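Local coordinates for protein pyridoxal kinase (Entamoeba histolytica, PDB 4S1H) that probably catalyses the ATP-dependent phosphorylation of pyridoxal to pyridoxal 5'-phosphate and binds ADP and magnesium, at residues I167-E170 against V175-V178; D59-M64 against I94-R99; L190-D195 against N199-I204. All coordinates share one frame; numbering follows the deposited sequence.

Interaction 1 (I167-E170 against V175-V178)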
ATOM      1  N   ILE A 167       6.945 -12.958  32.510  1.00 20.44           N
ATOM      2  CA  ILE A 167       6.870 -14.290  31.933  1.00 21.76           C
ATOM      3  C   ILE A 167       7.550 -14.258  30.552  1.00 20.81           C
ATOM      4  O   ILE A 167       8.368 -15.118  30.211  1.00 21.95           O
ATOM      5  CB  ILE A 167       5.402 -14.751  31.754  1.00 24.57           C
ATOM      6  CG1 ILE A 167       4.687 -14.938  33.118  1.00 27.19           C
ATOM      7  CG2 ILE A 167       5.315 -16.017  30.928  1.00 27.92           C
ATOM      8  CD1 ILE A 167       5.246 -16.026  34.004  1.00 38.06           C
ATOM      9  N   LEU A 168       7.262 -13.212  29.803  1.00 18.70           N
ATOM     10  CA  LEU A 168       7.820 -13.097  28.454  1.00 18.35           C
ATOM     11  C   LEU A 168       9.289 -12.712  28.437  1.00 18.68           C
ATOM     12  O   LEU A 168      10.039 -13.214  27.597  1.00 21.78           O
ATOM     13  CB  LEU A 168       6.996 -12.114  27.630  1.00 17.11           C
ATOM     14  CG  LEU A 168       5.546 -12.524  27.460  1.00 18.22           C
ATOM     15  CD1 LEU A 168       4.912 -11.527  26.486  1.00 21.45           C
ATOM     16  CD2 LEU A 168       5.340 -13.954  26.967  1.00 19.78           C
ATOM     17  N   HIS A 169       9.693 -11.803  29.311  1.00 20.17           N
ATOM     18  CA  HIS A 169      11.105 -11.489  29.488  1.00 20.01           C
ATOM     19  C   HIS A 169      11.931 -12.724  29.883  1.00 22.63           C
ATOM     20  O   HIS A 169      13.042 -12.886  29.407  1.00 20.91           O
ATOM     21  CB  HIS A 169      11.342 -10.425  30.534  1.00 18.75           C
ATOM     22  CG  HIS A 169      10.828  -9.064  30.183  1.00 18.22           C
ATOM     23  ND1 HIS A 169      11.046  -8.463  28.966  1.00 18.10           N
ATOM     24  CD2 HIS A 169      10.154  -8.159  30.936  1.00 19.62           C
ATOM     25  CE1 HIS A 169      10.501  -7.256  28.973  1.00 17.87           C
ATOM     26  NE2 HIS A 169       9.972  -7.045  30.171  1.00 20.84           N
ATOM     27  N   GLU A 170      11.383 -13.593  30.738  1.00 22.84           N
ATOM     28  CA  GLU A 170      12.072 -14.850  31.109  1.00 23.89           C
ATOM     29  C   GLU A 170      12.284 -15.777  29.897  1.00 25.35           C
ATOM     30  O   GLU A 170      13.213 -16.559  29.902  1.00 27.08           O
ATOM     31  CB  GLU A 170      11.313 -15.575  32.204  1.00 31.07           C
ATOM     32  CG  GLU A 170      11.429 -14.868  33.537  1.00 30.57           C
ATOM     33  CD  GLU A 170      12.772 -15.086  34.216  1.00 48.58           C
ATOM     34  OE1 GLU A 170      12.921 -16.110  34.927  1.00 56.64           O
ATOM     35  OE2 GLU A 170      13.666 -14.212  34.065  1.00 32.96           O
ATOM     36  N   VAL A 175      12.156  -6.356  25.079  1.00 17.50           N
ATOM     37  CA  VAL A 175      11.354  -5.146  25.277  1.00 15.66           C
ATOM     38  C   VAL A 175       9.901  -5.449  24.984  1.00 16.20           C
ATOM     39  O   VAL A 175       9.587  -6.054  23.969  1.00 14.57           O
ATOM     40  CB  VAL A 175      11.829  -3.964  24.436  1.00 17.23           C
ATOM     41  CG1 VAL A 175      11.042  -2.711  24.796  1.00 21.02           C
ATOM     42  CG2 VAL A 175      13.328  -3.729  24.597  1.00 18.22           C
ATOM     43  N   ILE A 176       9.010  -5.004  25.849  1.00 14.84           N
ATOM     44  CA  ILE A 176       7.581  -5.196  25.686  1.00 14.66           C
ATOM     45  C   ILE A 176       6.943  -3.844  25.880  1.00 14.86           C
ATOM     46  O   ILE A 176       7.066  -3.255  26.951  1.00 15.76           O
ATOM     47  CB  ILE A 176       6.991  -6.222  26.665  1.00 15.76           C
ATOM     48  CG1 ILE A 176       7.708  -7.600  26.564  1.00 16.58           C
ATOM     49  CG2 ILE A 176       5.503  -6.386  26.452  1.00 15.01           C
ATOM     50  CD1 ILE A 176       7.509  -8.437  27.797  1.00 18.42           C
ATOM     51  N   LEU A 177       6.273  -3.346  24.851  1.00 14.21           N
ATOM     52  CA  LEU A 177       5.515  -2.131  24.901  1.00 14.82           C
ATOM     53  C   LEU A 177       4.049  -2.552  24.958  1.00 17.78           C
ATOM     54  O   LEU A 177       3.490  -3.004  23.974  1.00 17.54           O
ATOM     55  CB  LEU A 177       5.788  -1.277  23.637  1.00 14.60           C
ATOM     56  CG  LEU A 177       5.225   0.124  23.671  1.00 16.78           C
ATOM     57  CD1 LEU A 177       5.918   0.992  24.715  1.00 20.56           C
ATOM     58  CD2 LEU A 177       5.317   0.781  22.304  1.00 19.12           C
ATOM     59  N   VAL A 178       3.432  -2.419  26.131  1.00 15.08           N
ATOM     60  CA  VAL A 178       2.024  -2.711  26.308  1.00 14.89           C
ATOM     61  C   VAL A 178       1.270  -1.434  25.964  1.00 16.15           C
ATOM     62  O   VAL A 178       1.385  -0.438  26.645  1.00 18.45           O
ATOM     63  CB  VAL A 178       1.697  -3.184  27.749  1.00 15.46           C
ATOM     64  CG1 VAL A 178       0.264  -3.686  27.762  1.00 17.65           C
ATOM     65  CG2 VAL A 178       2.658  -4.269  28.194  1.00 15.55           C
TER

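Interaction 2 (D59-M64 against I94-R99)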
ATOM      1  N   ASP A  59       1.133 -19.571  -1.804  1.00 22.00           N
ATOM      2  CA  ASP A  59       1.380 -18.260  -2.382  1.00 21.13           C
ATOM      3  C   ASP A  59       2.364 -17.448  -1.535  1.00 17.95           C
ATOM      4  O   ASP A  59       3.247 -16.788  -2.061  1.00 18.32           O
ATOM      5  CB  ASP A  59       0.059 -17.489  -2.595  1.00 21.34           C
ATOM      6  CG  ASP A  59      -0.806 -18.117  -3.692  1.00 31.12           C
ATOM      7  OD1 ASP A  59      -0.251 -18.597  -4.701  1.00 32.09           O
ATOM      8  OD2 ASP A  59      -2.046 -18.177  -3.525  1.00 29.01           O
ATOM      9  N   PHE A  60       2.223 -17.506  -0.216  1.00 17.75           N
ATOM     10  CA  PHE A  60       3.150 -16.839   0.664  1.00 17.80           C
ATOM     11  C   PHE A  60       4.594 -17.360   0.463  1.00 17.14           C
ATOM     12  O   PHE A  60       5.544 -16.579   0.363  1.00 17.38           O
ATOM     13  CB  PHE A  60       2.639 -17.033   2.107  1.00 19.07           C
ATOM     14  CG  PHE A  60       3.454 -16.353   3.160  1.00 18.07           C
ATOM     15  CD1 PHE A  60       3.337 -14.989   3.392  1.00 23.10           C
ATOM     16  CD2 PHE A  60       4.360 -17.063   3.906  1.00 20.52           C
ATOM     17  CE1 PHE A  60       4.094 -14.355   4.384  1.00 23.17           C
ATOM     18  CE2 PHE A  60       5.109 -16.451   4.923  1.00 22.13           C
ATOM     19  CZ  PHE A  60       4.982 -15.098   5.153  1.00 21.02           C
ATOM     20  N   ILE A  61       4.754 -18.681   0.422  1.00 17.60           N
ATOM     21  CA  ILE A  61       6.055 -19.291   0.146  1.00 18.26           C
ATOM     22  C   ILE A  61       6.611 -18.876  -1.210  1.00 18.92           C
ATOM     23  O   ILE A  61       7.784 -18.511  -1.343  1.00 17.84           O
ATOM     24  CB  ILE A  61       5.977 -20.837   0.287  1.00 19.47           C
ATOM     25  CG1 ILE A  61       5.738 -21.204   1.754  1.00 21.47           C
ATOM     26  CG2 ILE A  61       7.225 -21.504  -0.224  1.00 20.08           C
ATOM     27  CD1 ILE A  61       5.404 -22.662   1.965  1.00 24.04           C
ATOM     28  N   SER A  62       5.759 -18.888  -2.224  1.00 18.17           N
ATOM     29  CA  SER A  62       6.164 -18.485  -3.559  1.00 20.46           C
ATOM     30  C   SER A  62       6.697 -17.057  -3.569  1.00 19.00           C
ATOM     31  O   SER A  62       7.740 -16.757  -4.179  1.00 19.73           O
ATOM     32  CB  SER A  62       4.965 -18.561  -4.495  1.00 25.10           C
ATOM     33  OG  SER A  62       5.340 -18.241  -5.799  1.00 21.47           O
ATOM     34  N   ILE A  63       5.966 -16.167  -2.921  1.00 17.67           N
ATOM     35  CA  ILE A  63       6.416 -14.776  -2.748  1.00 18.49           C
ATOM     36  C   ILE A  63       7.757 -14.663  -2.004  1.00 16.62           C
ATOM     37  O   ILE A  63       8.678 -13.999  -2.491  1.00 16.41           O
ATOM     38  CB  ILE A  63       5.349 -13.938  -2.028  1.00 19.17           C
ATOM     39  CG1 ILE A  63       4.170 -13.727  -2.980  1.00 21.12           C
ATOM     40  CG2 ILE A  63       5.905 -12.609  -1.516  1.00 17.32           C
ATOM     41  CD1 ILE A  63       2.890 -13.330  -2.291  1.00 17.96           C
ATOM     42  N   MET A  64       7.890 -15.341  -0.868  1.00 17.96           N
ATOM     43  CA  MET A  64       9.121 -15.201  -0.092  1.00 16.79           C
ATOM     44  C   MET A  64      10.327 -15.779  -0.847  1.00 18.25           C
ATOM     45  O   MET A  64      11.412 -15.177  -0.870  1.00 20.10           O
ATOM     46  CB  MET A  64       8.969 -15.828   1.290  1.00 18.40           C
ATOM     47  CG  MET A  64       7.909 -15.151   2.143  1.00 19.07           C
ATOM     48  SD  MET A  64       8.238 -13.426   2.521  1.00 21.38           S
ATOM     49  CE  MET A  64       9.592 -13.586   3.675  1.00 35.83           C
ATOM     50  N   ILE A  94       8.231 -17.769  10.905  1.00 17.08           N
ATOM     51  CA  ILE A  94       9.316 -18.089  11.844  1.00 19.15           C
ATOM     52  C   ILE A  94      10.542 -18.575  11.074  1.00 22.28           C
ATOM     53  O   ILE A  94      11.637 -18.140  11.372  1.00 22.85           O
ATOM     54  CB  ILE A  94       8.882 -19.102  12.925  1.00 18.87           C
ATOM     55  CG1 ILE A  94       7.938 -18.431  13.941  1.00 20.69           C
ATOM     56  CG2 ILE A  94      10.078 -19.700  13.661  1.00 22.39           C
ATOM     57  CD1 ILE A  94       7.165 -19.414  14.784  1.00 20.06           C
ATOM     58  N   ASN A  95      10.343 -19.469  10.101  1.00 21.14           N
ATOM     59  CA  ASN A  95      11.457 -19.955   9.284  1.00 20.90           C
ATOM     60  C   ASN A  95      12.156 -18.817   8.574  1.00 19.17           C
ATOM     61  O   ASN A  95      13.376 -18.787   8.542  1.00 21.16           O
ATOM     62  CB  ASN A  95      10.997 -20.975   8.258  1.00 20.38           C
ATOM     63  CG  ASN A  95      10.443 -22.238   8.869  1.00 24.44           C
ATOM     64  OD1 ASN A  95      10.866 -22.674   9.927  1.00 28.14           O
ATOM     65  ND2 ASN A  95       9.487 -22.852   8.161  1.00 28.00           N
ATOM     66  N   ARG A  96      11.378 -17.904   8.010  1.00 18.36           N
ATOM     67  CA  ARG A  96      11.934 -16.774   7.235  1.00 18.36           C
ATOM     68  C   ARG A  96      12.648 -15.799   8.158  1.00 20.19           C
ATOM     69  O   ARG A  96      13.740 -15.356   7.839  1.00 19.08           O
ATOM     70  CB  ARG A  96      10.838 -16.050   6.481  1.00 19.10           C
ATOM     71  CG  ARG A  96      10.100 -16.924   5.474  1.00 20.86           C
ATOM     72  CD  ARG A  96      10.984 -17.484   4.389  1.00 22.44           C
ATOM     73  NE  ARG A  96      10.244 -18.446   3.553  1.00 22.66           N
ATOM     74  CZ  ARG A  96      10.530 -18.746   2.295  1.00 25.72           C
ATOM     75  NH1 ARG A  96      11.548 -18.164   1.683  1.00 22.56           N
ATOM     76  NH2 ARG A  96       9.783 -19.641   1.639  1.00 28.84           N
ATOM     77  N   VAL A  97      12.098 -15.581   9.364  1.00 18.16           N
ATOM     78  CA  VAL A  97      12.738 -14.723  10.374  1.00 19.93           C
ATOM     79  C   VAL A  97      14.098 -15.216  10.797  1.00 20.40           C
ATOM     80  O   VAL A  97      15.065 -14.436  10.867  1.00 22.29           O
ATOM     81  CB  VAL A  97      11.870 -14.600  11.639  1.00 19.20           C
ATOM     82  CG1 VAL A  97      12.633 -13.935  12.801  1.00 24.14           C
ATOM     83  CG2 VAL A  97      10.609 -13.834  11.329  1.00 21.16           C
ATOM     84  N   LYS A  98      14.171 -16.503  11.114  1.00 22.20           N
ATOM     85  CA  LYS A  98      15.415 -17.135  11.469  1.00 27.71           C
ATOM     86  C   LYS A  98      16.453 -16.948  10.370  1.00 24.11           C
ATOM     87  O   LYS A  98      17.583 -16.593  10.662  1.00 27.99           O
ATOM     88  CB  LYS A  98      15.228 -18.624  11.776  1.00 28.46           C
ATOM     89  CG  LYS A  98      14.592 -18.862  13.135  1.00 32.33           C
ATOM     90  CD  LYS A  98      14.721 -20.301  13.610  1.00 48.54           C
ATOM     91  CE  LYS A  98      13.748 -21.216  12.891  1.00 43.46           C
ATOM     92  NZ  LYS A  98      13.964 -22.634  13.290  1.00 45.58           N
ATOM     93  N   ARG A  99      16.064 -17.196   9.124  1.00 23.38           N
ATOM     94  CA  ARG A  99      16.992 -17.054   7.994  1.00 27.53           C
ATOM     95  C   ARG A  99      17.454 -15.600   7.858  1.00 24.66           C
ATOM     96  O   ARG A  99      18.643 -15.356   7.682  1.00 29.42           O
ATOM     97  CB  ARG A  99      16.343 -17.549   6.705  1.00 27.35           C
ATOM     98  CG  ARG A  99      17.212 -17.450   5.449  1.00 35.69           C
ATOM     99  CD  ARG A  99      16.456 -17.982   4.235  1.00 36.05           C
ATOM    100  NE  ARG A  99      16.259 -19.440   4.309  1.00 55.32           N
ATOM    101  CZ  ARG A  99      15.365 -20.149   3.606  1.00 71.68           C
ATOM    102  NH1 ARG A  99      14.529 -19.570   2.743  1.00 47.11           N
ATOM    103  NH2 ARG A  99      15.301 -21.468   3.775  1.00 71.42           N
TER

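Interaction 3 (L190-D195 against N199-I204)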
ATOM      1  N   LEU A 190       2.703   0.910  28.989  1.00 17.16           N
ATOM      2  CA  LEU A 190       3.831   0.447  29.787  1.00 17.93           C
ATOM      3  C   LEU A 190       4.959  -0.003  28.856  1.00 16.86           C
ATOM      4  O   LEU A 190       4.709  -0.726  27.863  1.00 16.17           O
ATOM      5  CB  LEU A 190       3.397  -0.701  30.691  1.00 18.40           C
ATOM      6  CG  LEU A 190       4.518  -1.524  31.342  1.00 18.34           C
ATOM      7  CD1 LEU A 190       5.228  -0.737  32.434  1.00 20.78           C
ATOM      8  CD2 LEU A 190       3.913  -2.808  31.871  1.00 17.99           C
ATOM      9  N   CYS A 191       6.178   0.479  29.089  1.00 15.68           N
ATOM     10  CA  CYS A 191       7.361  -0.023  28.381  1.00 17.01           C
ATOM     11  C   CYS A 191       8.223  -0.739  29.396  1.00 20.15           C
ATOM     12  O   CYS A 191       8.681  -0.115  30.364  1.00 17.21           O
ATOM     13  CB  CYS A 191       8.151   1.095  27.763  1.00 18.90           C
ATOM     14  SG  CYS A 191       9.323   0.487  26.538  1.00 21.44           S
ATOM     15  N   SER A 192       8.410  -2.040  29.186  1.00 17.33           N
ATOM     16  CA  SER A 192       9.055  -2.912  30.156  1.00 18.09           C
ATOM     17  C   SER A 192      10.275  -3.535  29.476  1.00 21.48           C
ATOM     18  O   SER A 192      10.170  -4.069  28.380  1.00 16.63           O
ATOM     19  CB  SER A 192       8.100  -4.016  30.560  1.00 18.43           C
ATOM     20  OG  SER A 192       8.692  -4.977  31.436  1.00 19.86           O
ATOM     21  N   PHE A 193      11.400  -3.545  30.198  1.00 19.01           N
ATOM     22  CA  PHE A 193      12.672  -4.068  29.711  1.00 18.48           C
ATOM     23  C   PHE A 193      13.093  -5.298  30.505  1.00 18.41           C
ATOM     24  O   PHE A 193      12.982  -5.340  31.762  1.00 20.03           O
ATOM     25  CB  PHE A 193      13.773  -3.020  29.791  1.00 20.29           C
ATOM     26  CG  PHE A 193      13.524  -1.825  28.953  1.00 18.79           C
ATOM     27  CD1 PHE A 193      12.771  -0.773  29.431  1.00 21.23           C
ATOM     28  CD2 PHE A 193      14.047  -1.754  27.660  1.00 18.78           C
ATOM     29  CE1 PHE A 193      12.534   0.342  28.670  1.00 20.16           C
ATOM     30  CE2 PHE A 193      13.808  -0.633  26.880  1.00 18.24           C
ATOM     31  CZ  PHE A 193      13.043   0.411  27.370  1.00 20.27           C
ATOM     32  N   LYS A 194      13.580  -6.313  29.800  1.00 20.16           N
ATOM     33  CA  LYS A 194      14.229  -7.470  30.445  1.00 21.29           C
ATOM     34  C   LYS A 194      15.447  -7.025  31.248  1.00 24.14           C
ATOM     35  O   LYS A 194      15.671  -7.491  32.384  1.00 24.75           O
ATOM     36  CB  LYS A 194      14.640  -8.506  29.390  1.00 24.56           C
ATOM     37  CG  LYS A 194      15.387  -9.730  29.912  1.00 21.88           C
ATOM     38  CD  LYS A 194      15.689 -10.715  28.798  1.00 31.23           C
ATOM     39  CE  LYS A 194      16.547 -11.867  29.279  1.00 39.86           C
ATOM     40  NZ  LYS A 194      15.817 -12.780  30.202  1.00 28.62           N
ATOM     41  N   ASP A 195      16.220  -6.114  30.666  1.00 22.71           N
ATOM     42  CA  ASP A 195      17.425  -5.609  31.317  1.00 24.40           C
ATOM     43  C   ASP A 195      17.118  -4.256  31.956  1.00 25.86           C
ATOM     44  O   ASP A 195      17.174  -3.212  31.299  1.00 28.56           O
ATOM     45  CB  ASP A 195      18.536  -5.478  30.259  1.00 31.34           C
ATOM     46  CG  ASP A 195      19.807  -4.874  30.811  1.00 35.08           C
ATOM     47  OD1 ASP A 195      19.833  -4.514  32.016  1.00 30.71           O
ATOM     48  OD2 ASP A 195      20.766  -4.728  30.033  1.00 45.03           O
ATOM     49  N   ASN A 199      18.302  -0.126  31.253  1.00 32.23           N
ATOM     50  CA  ASN A 199      17.117   0.528  30.688  1.00 30.41           C
ATOM     51  C   ASN A 199      16.162   0.846  31.808  1.00 30.78           C
ATOM     52  O   ASN A 199      16.137   0.141  32.814  1.00 33.95           O
ATOM     53  CB  ASN A 199      16.415  -0.388  29.707  1.00 31.49           C
ATOM     54  CG  ASN A 199      17.347  -0.893  28.644  1.00 30.84           C
ATOM     55  OD1 ASN A 199      17.640  -0.179  27.687  1.00 30.12           O
ATOM     56  ND2 ASN A 199      17.843  -2.117  28.820  1.00 31.75           N
ATOM     57  N   LYS A 200      15.372   1.897  31.621  1.00 25.09           N
ATOM     58  CA  LYS A 200      14.411   2.314  32.646  1.00 25.08           C
ATOM     59  C   LYS A 200      12.976   2.073  32.178  1.00 22.48           C
ATOM     60  O   LYS A 200      12.538   2.652  31.195  1.00 21.75           O
ATOM     61  CB  LYS A 200      14.597   3.791  32.968  1.00 34.29           C
ATOM     62  CG  LYS A 200      15.830   4.089  33.799  1.00 48.92           C
ATOM     63  CD  LYS A 200      15.884   5.561  34.156  1.00 64.39           C
ATOM     64  CE  LYS A 200      15.029   5.992  35.341  1.00 71.12           C
ATOM     65  NZ  LYS A 200      15.622   5.749  36.687  1.00 70.56           N
ATOM     66  N   ASN A 201      12.237   1.243  32.942  1.00 20.33           N
ATOM     67  CA  ASN A 201      10.842   1.030  32.640  1.00 18.43           C
ATOM     68  C   ASN A 201      10.065   2.318  32.824  1.00 17.85           C
ATOM     69  O   ASN A 201      10.350   3.111  33.751  1.00 18.85           O
ATOM     70  CB  ASN A 201      10.211  -0.016  33.599  1.00 18.94           C
ATOM     71  CG  ASN A 201      10.693  -1.433  33.334  1.00 21.17           C
ATOM     72  OD1 ASN A 201      11.453  -1.692  32.385  1.00 20.27           O
ATOM     73  ND2 ASN A 201      10.255  -2.355  34.162  1.00 23.93           N
ATOM     74  N   PHE A 202       9.018   2.495  32.017  1.00 16.93           N
ATOM     75  CA  PHE A 202       8.212   3.692  32.099  1.00 17.06           C
ATOM     76  C   PHE A 202       6.763   3.473  31.695  1.00 17.71           C
ATOM     77  O   PHE A 202       6.419   2.473  31.033  1.00 16.40           O
ATOM     78  CB  PHE A 202       8.820   4.845  31.290  1.00 17.85           C
ATOM     79  CG  PHE A 202       8.796   4.653  29.792  1.00 16.77           C
ATOM     80  CD1 PHE A 202       7.713   5.082  28.997  1.00 18.15           C
ATOM     81  CD2 PHE A 202       9.907   4.137  29.179  1.00 18.00           C
ATOM     82  CE1 PHE A 202       7.749   4.939  27.608  1.00 19.35           C
ATOM     83  CE2 PHE A 202       9.960   3.998  27.795  1.00 16.52           C
ATOM     84  CZ  PHE A 202       8.887   4.403  27.005  1.00 17.11           C
ATOM     85  N   THR A 203       5.929   4.407  32.141  1.00 19.05           N
ATOM     86  CA  THR A 203       4.543   4.496  31.692  1.00 18.24           C
ATOM     87  C   THR A 203       4.244   5.864  31.097  1.00 19.45           C
ATOM     88  O   THR A 203       4.982   6.830  31.298  1.00 18.92           O
ATOM     89  CB  THR A 203       3.525   4.185  32.811  1.00 21.20           C
ATOM     90  OG1 THR A 203       3.713   5.059  33.936  1.00 21.05           O
ATOM     91  CG2 THR A 203       3.623   2.735  33.262  1.00 23.44           C
ATOM     92  N   ILE A 204       3.196   5.908  30.276  1.00 17.86           N
ATOM     93  CA  ILE A 204       2.637   7.142  29.758  1.00 18.29           C
ATOM     94  C   ILE A 204       1.137   7.046  29.955  1.00 20.61           C
ATOM     95  O   ILE A 204       0.531   6.010  29.613  1.00 20.21           O
ATOM     96  CB  ILE A 204       2.916   7.305  28.239  1.00 19.36           C
ATOM     97  CG1 ILE A 204       4.428   7.274  27.963  1.00 19.53           C
ATOM     98  CG2 ILE A 204       2.271   8.582  27.689  1.00 24.13           C
ATOM     99  CD1 ILE A 204       4.843   7.451  26.519  1.00 22.70           C
TER
HETATM  100  O   HOH W   1      11.054  -5.101  33.655  1.00 32.59           O
HETATM  101  O   HOH W   2      19.948  -3.421  27.502  1.00 43.51           O

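Interaction 1 (I167-E170 against V175-V178)
His169 and Val175 mark where the helical segment 167-170 comes nearest to the strand 175-178, with 7.6 Å between His169 CA and Val175 CA. That is too wide for backbone contact, so side chains span the gap, and only a modest 166 Å² is buried. Four residues separate segment 167-170 from the strand, and the alternation of side chains along the strand sets which residue faces the helix: the CB of Val175 is directed away from it, that of Ile176 toward it.

Ile176 reaches out with its CD1 methyl, which lies over one face of the His169 imidazole. The methyl stands 3.4 Å above the ring plane of His169, displaced toward the rim, and 20° from the normal through the centroid, which is CH-pi geometry. Its nearest ring atom is His169 CE1, at 3.4 Å from Ile176 CD1, and CG1 of the same isoleucine approaches CE1 to 3.7 Å.

This helix belongs to the alpha/beta core of a ribokinase-like fold. Ile140 of strand 139-140 exchanges backbone hydrogen bonds with both Val175 and Leu177, consistent with parallel pairing; helices 144-151 and 158-170 lie on the connection between the two strands.

A second side chain meets the same methyl: Leu168 CB is 3.7 Å from Ile176 CD1, so the methyl fills the angle between successive helix residues. Leu168 itself also packs on Leu147 and Thr151 of helix 144-151. The imidazole is fixed in rotation by polar partners at both nitrogens, ND1 bonding to the carbonyl of Ile173 in the intervening turn and NE2 to the hydroxyl of Ser192. With chi1 at -67°, His169 CG lies beside its own backbone N, and from there the ring reaches the strand although the CB is not aimed at it.

Interaction 2 (D59-M64 against I94-R99)
Met64 and Arg96 form the tight centre of this helix-to-helix contact, which buries 195 Å² in all. CB of Met64 sits over the middle of the Arg96 guanidinium face, 3.4 Å above its plane, and comes within 3.5 Å of Arg96 CZ. The two side chains run past one another in opposite senses. Met64 is bent at both chi2 (-62°) and chi3 (-71°), and this folding brings its CE methyl to the root of the arginine, 3.8 Å from Arg96 CG. Arginine thus offers two surfaces to one methionine: its flat cationic end to CB and its aliphatic stem to CE.

Ile61 adds a lighter touch at the edge of the guanidinium, where its CG2 lies 3.7 Å from Arg96 NH2. The guanidinium is held in place by salt bridges to acids on both helices, from NE to Glu92 and from NH2 to Asp65.

Helices 57-69 and 87-100 lie against the mixed sheet of the ribokinase-like alpha/beta fold. Helix 87-100 connects the neighbouring parallel strands 78-81 and 107-110 as a beta-alpha-beta crossover.

Packing thins out toward solvent at the exposed Arg99, which directs its CB toward segment 59-64, yet whose side chain comes no nearer to that segment than 6.5 Å and instead forms a salt bridge with Glu68. A different side of helix 57-69 faces the second subunit of the dimer: Ser62 has its CB turned away from segment 94-99, and its OG bonds to the backbone N of Gly52 of that other chain.

Interaction 3 (L190-D195 against N199-I204)
Asn201 supplies a side-chain oxygen where a backbone carbonyl would be expected: its OD1 accepts the backbone N-H of Phe193 at 2.9 Å, with the donor tilted 35° from the plane of the amide carbonyl. The segments belong to a beta hairpin of strands 186-193 and 202-207 in an antiparallel sheet, and this bond extends the ladder beyond its last regular rung.

That rung is the hydrogen-bonded pair Cys191 and Phe202. It has a nearly straight bond from Cys191 N to Phe202 O of 2.8 Å and a return bond from Phe202 N to Cys191 O of 3.1 Å. Leu190 and Thr203 follow as a non-hydrogen-bonded pair, their side chains on the opposite face of the sheet to those of Cys191 and Phe202. Phe202 takes the crowded first torsion (chi1 68°), with CG between the backbone N and carbonyl carbon, and one face of its ring is covered by Cys191 CB, 3.6 Å from the centroid of the Phe202 ring in a CH-pi contact. The sulfur of Cys191 approaches that ring obliquely.

Toward the turn, Asn199 covers one face of the Phe193 ring. Its CB lies 3.3 Å from Phe193 CG, and the amide of Asn199 is stacked almost parallel to the ring, with 10° between their planes. Meanwhile Asn201 OD1 lies in plane at the edge of the same ring. Ser192 OG, which also bonds to His169 NE2, shares a water with Phe193 O and Asn201 ND2, so both ends of the Asn201 amide are engaged.

The Asn199 amide also grips the turn. Its ND2 gives one N-H to a water that donates to Asp195 OD2, an oxygen also bonded to Asn198 ND2, and the other to Asp195 O at 2.8 Å, in the carbonyl plane and on a lone pair.

In the fold
Interactions 1 and 3 adjoin, with centres 9 Å apart, because strands 175-183 and 186-193 are neighbours in one antiparallel sheet. Val178 N lies 2.7 Å from Leu190 O in a probable hydrogen bond, and the 2.7 Å approach of His169 NE2 to Ser192 OG ties the helix of interaction 1 to the hairpin of interaction 3. Both lie near the nucleotide site: the side chain of Ile176 is about 12 Å from bound ADP, that of Leu190 about 10 Å, and they are about 8 and 9 Å from that of the ADP-binding Thr179. Interaction 2 is remote, its centre 25 Å from that of interaction 1 and 32 Å from that of interaction 3, near the second subunit.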